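Local coordinates for reticulocyte binding protein (Streptococcus agalactiae COH1, PDB 3FAW) that probably hydrolyses alpha-1,6-glucosidic linkages in pullulan and related branched glucans, as a pullulanase carried on the streptococcal cell wall, at residues A257-F262 with V310-L315; V606-L609 with T614-I617. All coordinates share one frame; numbering follows the deposited sequence.

Interaction 1 of 2, residues A257-F262 with V310-L315; sequences AKIANF and VTHIQL
Phe-262, Ile-259 and His-312 illustrate how a loop with no regular secondary structure can pack against a strand around one shared aromatic group. The tight part gathers around CE1, the imidazole carbon between the two ring nitrogens. Phe-262 CE1 lies 3.6 Å from His-312 CE1; Ile-259 CD1 also crowds that carbon, at a modelled 3.2 Å that is shorter than normal van der Waals contact and so doubtful in detail. The two approaches differ in direction: phenylalanine meets the edge of the imidazole, whereas the isoleucine methyl comes in obliquely. The ring planes meet at 57°, neither stacked nor perpendicular. With its CG trans to the backbone N (chi1 177°), Phe-262 reaches back from the loop to the histidine. A hydrogen bond of 2.7 Å joins Thr-311 OG1 to His-312 ND1 in the imidazole plane, which should restrain the ring's rotation; Val-269 N also bonds that hydroxyl. Packing is looser on the threonine side, where Ile-259 CG2 stands 4.1 Å from Thr-311 CB. On the solvent side, Ala-260 and Asn-261 form the corners of a type II turn from Ile-259 to Phe-262. Inward, Phe-262 and His-312 both pack on Ile-482. The loop thus lies at the N-terminal end of the barrel against strands 312-315 and 482-485, while His-312 reaches Ile-270 and Ile-387 of the neighbouring strands 269-273 and 385-390.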
ATOM      1  N   ALA A 257      -8.060 -13.891 -12.188  1.00 14.68           N
ATOM      2  CA  ALA A 257      -9.107 -13.131 -12.866  1.00 15.47           C
ATOM      3  C   ALA A 257      -9.152 -13.419 -14.363  1.00 16.25           C
ATOM      4  O   ALA A 257      -8.145 -13.796 -14.965  1.00 16.44           O
ATOM      5  CB  ALA A 257      -8.918 -11.641 -12.628  1.00 13.61           C
ATOM      6  N   LYS A 258     -10.335 -13.249 -14.947  1.00 17.27           N
ATOM      7  CA  LYS A 258     -10.508 -13.252 -16.396  1.00 18.47           C
ATOM      8  C   LYS A 258     -11.150 -11.922 -16.799  1.00 18.33           C
ATOM      9  O   LYS A 258     -12.368 -11.814 -16.942  1.00 17.08           O
ATOM     10  CB  LYS A 258     -11.356 -14.448 -16.841  1.00 19.53           C
ATOM     11  CG  LYS A 258     -10.741 -15.800 -16.470  1.00 21.31           C
ATOM     12  CD  LYS A 258     -11.601 -16.965 -16.946  1.00 21.69           C
ATOM     13  CE  LYS A 258     -11.096 -18.300 -16.406  1.00 24.37           C
ATOM     14  NZ  LYS A 258     -11.249 -18.422 -14.930  0.10 23.06           N
ATOM     15  N   ILE A 259     -10.300 -10.909 -16.958  1.00 19.46           N
ATOM     16  CA  ILE A 259     -10.736  -9.553 -17.291  1.00 19.82           C
ATOM     17  C   ILE A 259     -10.775  -9.419 -18.815  1.00 20.83           C
ATOM     18  O   ILE A 259      -9.776  -9.677 -19.489  1.00 20.60           O
ATOM     19  CB  ILE A 259      -9.768  -8.484 -16.714  1.00 20.15           C
ATOM     20  CG1 ILE A 259      -9.485  -8.730 -15.225  1.00 20.65           C
ATOM     21  CG2 ILE A 259     -10.340  -7.085 -16.904  1.00 21.23           C
ATOM     22  CD1 ILE A 259      -8.401  -7.843 -14.660  1.00 17.95           C
ATOM     23  N   ALA A 260     -11.927  -9.021 -19.352  1.00 21.54           N
ATOM     24  CA  ALA A 260     -12.097  -8.887 -20.801  1.00 22.83           C
ATOM     25  C   ALA A 260     -11.209  -7.775 -21.352  1.00 23.17           C
ATOM     26  O   ALA A 260     -11.185  -6.672 -20.810  1.00 22.82           O
ATOM     27  CB  ALA A 260     -13.556  -8.610 -21.143  1.00 22.92           C
ATOM     28  N   ASN A 261     -10.474  -8.081 -22.421  1.00 24.41           N
ATOM     29  CA  ASN A 261      -9.610  -7.109 -23.105  1.00 24.63           C
ATOM     30  C   ASN A 261      -8.614  -6.410 -22.172  1.00 24.59           C
ATOM     31  O   ASN A 261      -8.398  -5.199 -22.272  1.00 26.99           O
ATOM     32  CB  ASN A 261     -10.453  -6.070 -23.855  1.00 25.37           C
ATOM     33  CG  ASN A 261     -11.313  -6.686 -24.946  1.00 26.48           C
ATOM     34  OD1 ASN A 261     -11.110  -6.420 -26.131  0.10 26.02           O
ATOM     35  ND2 ASN A 261     -12.275  -7.512 -24.551  0.10 25.89           N
ATOM     36  N   PHE A 262      -8.026  -7.184 -21.263  1.00 23.32           N
ATOM     37  CA  PHE A 262      -6.975  -6.700 -20.368  1.00 22.17           C
ATOM     38  C   PHE A 262      -5.646  -7.288 -20.839  1.00 21.75           C
ATOM     39  O   PHE A 262      -5.393  -8.478 -20.662  1.00 21.76           O
ATOM     40  CB  PHE A 262      -7.274  -7.119 -18.924  1.00 20.85           C
ATOM     41  CG  PHE A 262      -6.204  -6.734 -17.941  1.00 19.19           C
ATOM     42  CD1 PHE A 262      -6.062  -5.415 -17.533  1.00 16.85           C
ATOM     43  CD2 PHE A 262      -5.339  -7.693 -17.418  1.00 20.20           C
ATOM     44  CE1 PHE A 262      -5.071  -5.052 -16.626  1.00 19.19           C
ATOM     45  CE2 PHE A 262      -4.349  -7.341 -16.506  1.00 18.76           C
ATOM     46  CZ  PHE A 262      -4.212  -6.019 -16.111  1.00 17.34           C
ATOM     47  N   VAL A 310     -15.027  -0.697 -13.229  1.00 13.08           N
ATOM     48  CA  VAL A 310     -13.626  -0.842 -12.838  1.00 13.10           C
ATOM     49  C   VAL A 310     -13.151  -2.265 -13.129  1.00 14.36           C
ATOM     50  O   VAL A 310     -13.952  -3.205 -13.137  1.00 15.65           O
ATOM     51  CB  VAL A 310     -13.411  -0.513 -11.339  1.00 13.26           C
ATOM     52  CG1 VAL A 310     -13.766   0.943 -11.061  1.00 13.44           C
ATOM     53  CG2 VAL A 310     -14.228  -1.456 -10.449  1.00  7.80           C
ATOM     54  N   THR A 311     -11.856  -2.417 -13.387  1.00 14.07           N
ATOM     55  CA  THR A 311     -11.282  -3.732 -13.696  1.00 13.67           C
ATOM     56  C   THR A 311     -10.758  -4.423 -12.436  1.00 13.80           C
ATOM     57  O   THR A 311     -10.902  -5.640 -12.286  1.00 12.92           O
ATOM     58  CB  THR A 311     -10.129  -3.626 -14.718  1.00 13.86           C
ATOM     59  OG1 THR A 311      -9.032  -2.893 -14.150  1.00 11.76           O
ATOM     60  CG2 THR A 311     -10.604  -2.937 -15.992  1.00 10.43           C
ATOM     61  N   HIS A 312     -10.156  -3.632 -11.542  1.00 13.60           N
ATOM     62  CA  HIS A 312      -9.525  -4.136 -10.321  1.00 14.48           C
ATOM     63  C   HIS A 312     -10.056  -3.448  -9.059  1.00 14.04           C
ATOM     64  O   HIS A 312     -10.173  -2.221  -9.003  1.00 14.15           O
ATOM     65  CB  HIS A 312      -8.010  -3.929 -10.385  1.00 14.64           C
ATOM     66  CG  HIS A 312      -7.319  -4.793 -11.392  1.00 15.35           C
ATOM     67  ND1 HIS A 312      -7.344  -4.527 -12.743  1.00 12.77           N
ATOM     68  CD2 HIS A 312      -6.565  -5.909 -11.242  1.00 17.67           C
ATOM     69  CE1 HIS A 312      -6.643  -5.447 -13.384  1.00 17.60           C
ATOM     70  NE2 HIS A 312      -6.161  -6.298 -12.495  1.00 15.75           N
ATOM     71  N   ILE A 313     -10.368  -4.250  -8.045  1.00 13.45           N
ATOM     72  CA  ILE A 313     -10.732  -3.731  -6.728  1.00 12.70           C
ATOM     73  C   ILE A 313      -9.513  -3.841  -5.807  1.00 12.82           C
ATOM     74  O   ILE A 313      -9.014  -4.940  -5.548  1.00 12.27           O
ATOM     75  CB  ILE A 313     -11.927  -4.495  -6.138  1.00 13.05           C
ATOM     76  CG1 ILE A 313     -13.131  -4.406  -7.083  1.00 13.23           C
ATOM     77  CG2 ILE A 313     -12.289  -3.950  -4.765  1.00 13.28           C
ATOM     78  CD1 ILE A 313     -14.291  -5.317  -6.698  1.00 12.28           C
ATOM     79  N   GLN A 314      -9.019  -2.693  -5.354  1.00 12.16           N
ATOM     80  CA  GLN A 314      -7.905  -2.633  -4.414  1.00 12.02           C
ATOM     81  C   GLN A 314      -8.414  -2.546  -2.980  1.00 11.41           C
ATOM     82  O   GLN A 314      -9.172  -1.633  -2.639  1.00 10.52           O
ATOM     83  CB  GLN A 314      -7.019  -1.433  -4.726  1.00 13.03           C
ATOM     84  CG  GLN A 314      -5.782  -1.318  -3.842  1.00 12.19           C
ATOM     85  CD  GLN A 314      -4.836  -0.240  -4.324  1.00 12.86           C
ATOM     86  OE1 GLN A 314      -4.387  -0.255  -5.478  1.00  8.56           O
ATOM     87  NE2 GLN A 314      -4.527   0.712  -3.442  1.00 13.09           N
ATOM     88  N   LEU A 315      -7.995  -3.493  -2.143  1.00 10.63           N
ATOM     89  CA  LEU A 315      -8.409  -3.520  -0.743  1.00 10.15           C
ATOM     90  C   LEU A 315      -7.306  -3.001   0.168  1.00 11.51           C
ATOM     91  O   LEU A 315      -6.161  -3.454   0.094  1.00 11.14           O
ATOM     92  CB  LEU A 315      -8.793  -4.936  -0.312  1.00 10.17           C
ATOM     93  CG  LEU A 315      -9.932  -5.594  -1.100  1.00 10.40           C
ATOM     94  CD1 LEU A 315     -10.096  -7.038  -0.658  1.00  7.76           C
ATOM     95  CD2 LEU A 315     -11.238  -4.823  -0.942  1.00 12.89           C
TER

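Interaction 2 of 2, residues V606-L609 with T614-I617; sequences VMIL and TAFI
The carbonyl O of Leu-609 is hydrogen-bonded by Arg-701 NH1, and the side chain of this arginine, from helix 685-703, also touches Ala-615, the residue that Leu-609 meets across the contact. No hydrogen bond runs directly between helix and strand here; their interface is apolar and made of contacts of 4.0 Å and longer. Leu-609 CD2 lies 4.1 Å from Ala-615 CB. The CB of Leu-609 leaves the backbone alongside the strand, and the CD2 methyl makes the approach. From the preceding helical residue, Ile-608 CG2 stands 4.5 Å from Ala-615 CB and 4.0 Å from Phe-616 O, a methyl laid against the strand backbone. That branch is trans to the backbone N of Ile-608, while CG1 lies beside the N (chi1 -68°); the Ile-608 side chain also packs on Ile-570 and on Ile-520 of helix 518-525. Ala-615 is met by both helical residues, and its single methyl is consistent with the close approach of the backbones, CA of Leu-609 to CA of Ala-615 being 6.3 Å. Phe-616 points the other way, into the barrel, where its ring meets Phe-516 edge-to-face. Strand 566-568, helix 590-609 and the parallel neighbouring strand 614-618 thus make up a beta-alpha-beta crossover, the last of the TIM barrel, with the helix outside and the strand completing the closed sheet beside strand 269-273.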
ATOM      1  N   VAL A 606     -12.921  13.289 -15.671  1.00 12.07           N
ATOM      2  CA  VAL A 606     -12.711  13.265 -17.119  1.00 11.47           C
ATOM      3  C   VAL A 606     -11.223  13.185 -17.452  1.00 11.94           C
ATOM      4  O   VAL A 606     -10.804  12.352 -18.261  1.00 12.63           O
ATOM      5  CB  VAL A 606     -13.305  14.512 -17.808  1.00 11.78           C
ATOM      6  CG1 VAL A 606     -12.793  14.628 -19.235  1.00 11.90           C
ATOM      7  CG2 VAL A 606     -14.823  14.467 -17.787  1.00  8.78           C
ATOM      8  N   MET A 607     -10.430  14.043 -16.815  1.00 11.24           N
ATOM      9  CA  MET A 607      -9.005  14.142 -17.120  1.00 11.41           C
ATOM     10  C   MET A 607      -8.237  12.866 -16.749  1.00 10.74           C
ATOM     11  O   MET A 607      -7.415  12.394 -17.533  1.00 10.26           O
ATOM     12  CB  MET A 607      -8.399  15.386 -16.453  1.00 10.66           C
ATOM     13  CG  MET A 607      -8.962  16.683 -17.028  1.00 11.68           C
ATOM     14  SD  MET A 607      -8.187  18.187 -16.421  1.00 13.05           S
ATOM     15  CE  MET A 607      -8.513  18.046 -14.669  1.00 23.16           C
ATOM     16  N   ILE A 608      -8.525  12.294 -15.582  1.00 11.00           N
ATOM     17  CA  ILE A 608      -7.890  11.035 -15.169  1.00 11.46           C
ATOM     18  C   ILE A 608      -8.252   9.878 -16.109  1.00 11.77           C
ATOM     19  O   ILE A 608      -7.390   9.079 -16.482  1.00  9.73           O
ATOM     20  CB  ILE A 608      -8.255  10.649 -13.703  1.00 11.16           C
ATOM     21  CG1 ILE A 608      -7.633  11.637 -12.715  1.00 10.60           C
ATOM     22  CG2 ILE A 608      -7.788   9.220 -13.374  1.00 12.18           C
ATOM     23  CD1 ILE A 608      -6.093  11.696 -12.733  1.00  4.88           C
ATOM     24  N   LEU A 609      -9.521   9.806 -16.504  1.00 12.45           N
ATOM     25  CA  LEU A 609     -10.011   8.673 -17.289  1.00 11.99           C
ATOM     26  C   LEU A 609      -9.769   8.788 -18.804  1.00 12.72           C
ATOM     27  O   LEU A 609     -10.094   7.859 -19.553  1.00 11.74           O
ATOM     28  CB  LEU A 609     -11.486   8.427 -16.983  1.00 11.53           C
ATOM     29  CG  LEU A 609     -11.698   7.852 -15.576  1.00 11.47           C
ATOM     30  CD1 LEU A 609     -13.145   7.979 -15.144  1.00  7.31           C
ATOM     31  CD2 LEU A 609     -11.235   6.389 -15.509  1.00  7.97           C
ATOM     32  N   THR A 614      -1.978   4.046 -16.141  1.00 13.03           N
ATOM     33  CA  THR A 614      -2.931   3.286 -15.325  1.00 12.65           C
ATOM     34  C   THR A 614      -3.851   4.243 -14.559  1.00 13.60           C
ATOM     35  O   THR A 614      -3.376   5.121 -13.834  1.00 13.10           O
ATOM     36  CB  THR A 614      -2.200   2.356 -14.332  1.00 12.96           C
ATOM     37  OG1 THR A 614      -1.463   1.363 -15.058  1.00 10.56           O
ATOM     38  CG2 THR A 614      -3.189   1.654 -13.394  1.00 11.92           C
ATOM     39  N   ALA A 615      -5.163   4.065 -14.725  1.00 13.38           N
ATOM     40  CA  ALA A 615      -6.155   4.930 -14.090  1.00 13.56           C
ATOM     41  C   ALA A 615      -6.508   4.411 -12.698  1.00 14.00           C
ATOM     42  O   ALA A 615      -6.761   3.222 -12.520  1.00 14.47           O
ATOM     43  CB  ALA A 615      -7.407   5.033 -14.954  1.00 13.27           C
ATOM     44  N   PHE A 616      -6.519   5.318 -11.724  1.00 13.50           N
ATOM     45  CA  PHE A 616      -6.795   4.990 -10.323  1.00 12.91           C
ATOM     46  C   PHE A 616      -7.950   5.850  -9.803  1.00 13.39           C
ATOM     47  O   PHE A 616      -7.934   7.067  -9.964  1.00 11.51           O
ATOM     48  CB  PHE A 616      -5.537   5.246  -9.489  1.00 13.75           C
ATOM     49  CG  PHE A 616      -5.661   4.864  -8.038  1.00 14.91           C
ATOM     50  CD1 PHE A 616      -5.331   3.584  -7.613  1.00 15.00           C
ATOM     51  CD2 PHE A 616      -6.071   5.796  -7.091  1.00 13.07           C
ATOM     52  CE1 PHE A 616      -5.422   3.235  -6.277  1.00 14.27           C
ATOM     53  CE2 PHE A 616      -6.172   5.451  -5.754  1.00 14.14           C
ATOM     54  CZ  PHE A 616      -5.841   4.170  -5.346  1.00 15.28           C
ATOM     55  N   ILE A 617      -8.937   5.206  -9.180  1.00 12.92           N
ATOM     56  CA  ILE A 617     -10.097   5.888  -8.613  1.00 12.81           C
ATOM     57  C   ILE A 617     -10.251   5.521  -7.137  1.00 12.35           C
ATOM     58  O   ILE A 617     -10.244   4.344  -6.781  1.00 13.10           O
ATOM     59  CB  ILE A 617     -11.398   5.508  -9.372  1.00 12.94           C
ATOM     60  CG1 ILE A 617     -11.319   5.934 -10.845  1.00 14.24           C
ATOM     61  CG2 ILE A 617     -12.623   6.129  -8.705  1.00 14.76           C
ATOM     62  CD1 ILE A 617     -11.260   7.439 -11.069  1.00 13.04           C
TER

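Overall arrangement
The two contacts illustrate how a TIM barrel is packed from different sides. Interaction 2 is wholly buried and joins the barrel wall to an outer helix, in the usual layering of the fold; interaction 1 is only partly buried and brings an irregular loop to the strand ends. Both reach the same eight-stranded sheet, through strands 312-315 and 614-618, which flank strand 269-273. Their chemistry follows their place: an aromatic and aliphatic cluster around a hydrogen-bonded histidine in interaction 1, purely aliphatic side chains and a methyl-to-backbone contact in interaction 2. Their centres are 15 Å apart, and they meet inside the barrel, where Gln-314 OE1 packs 3.7 Å from Phe-616 CE1.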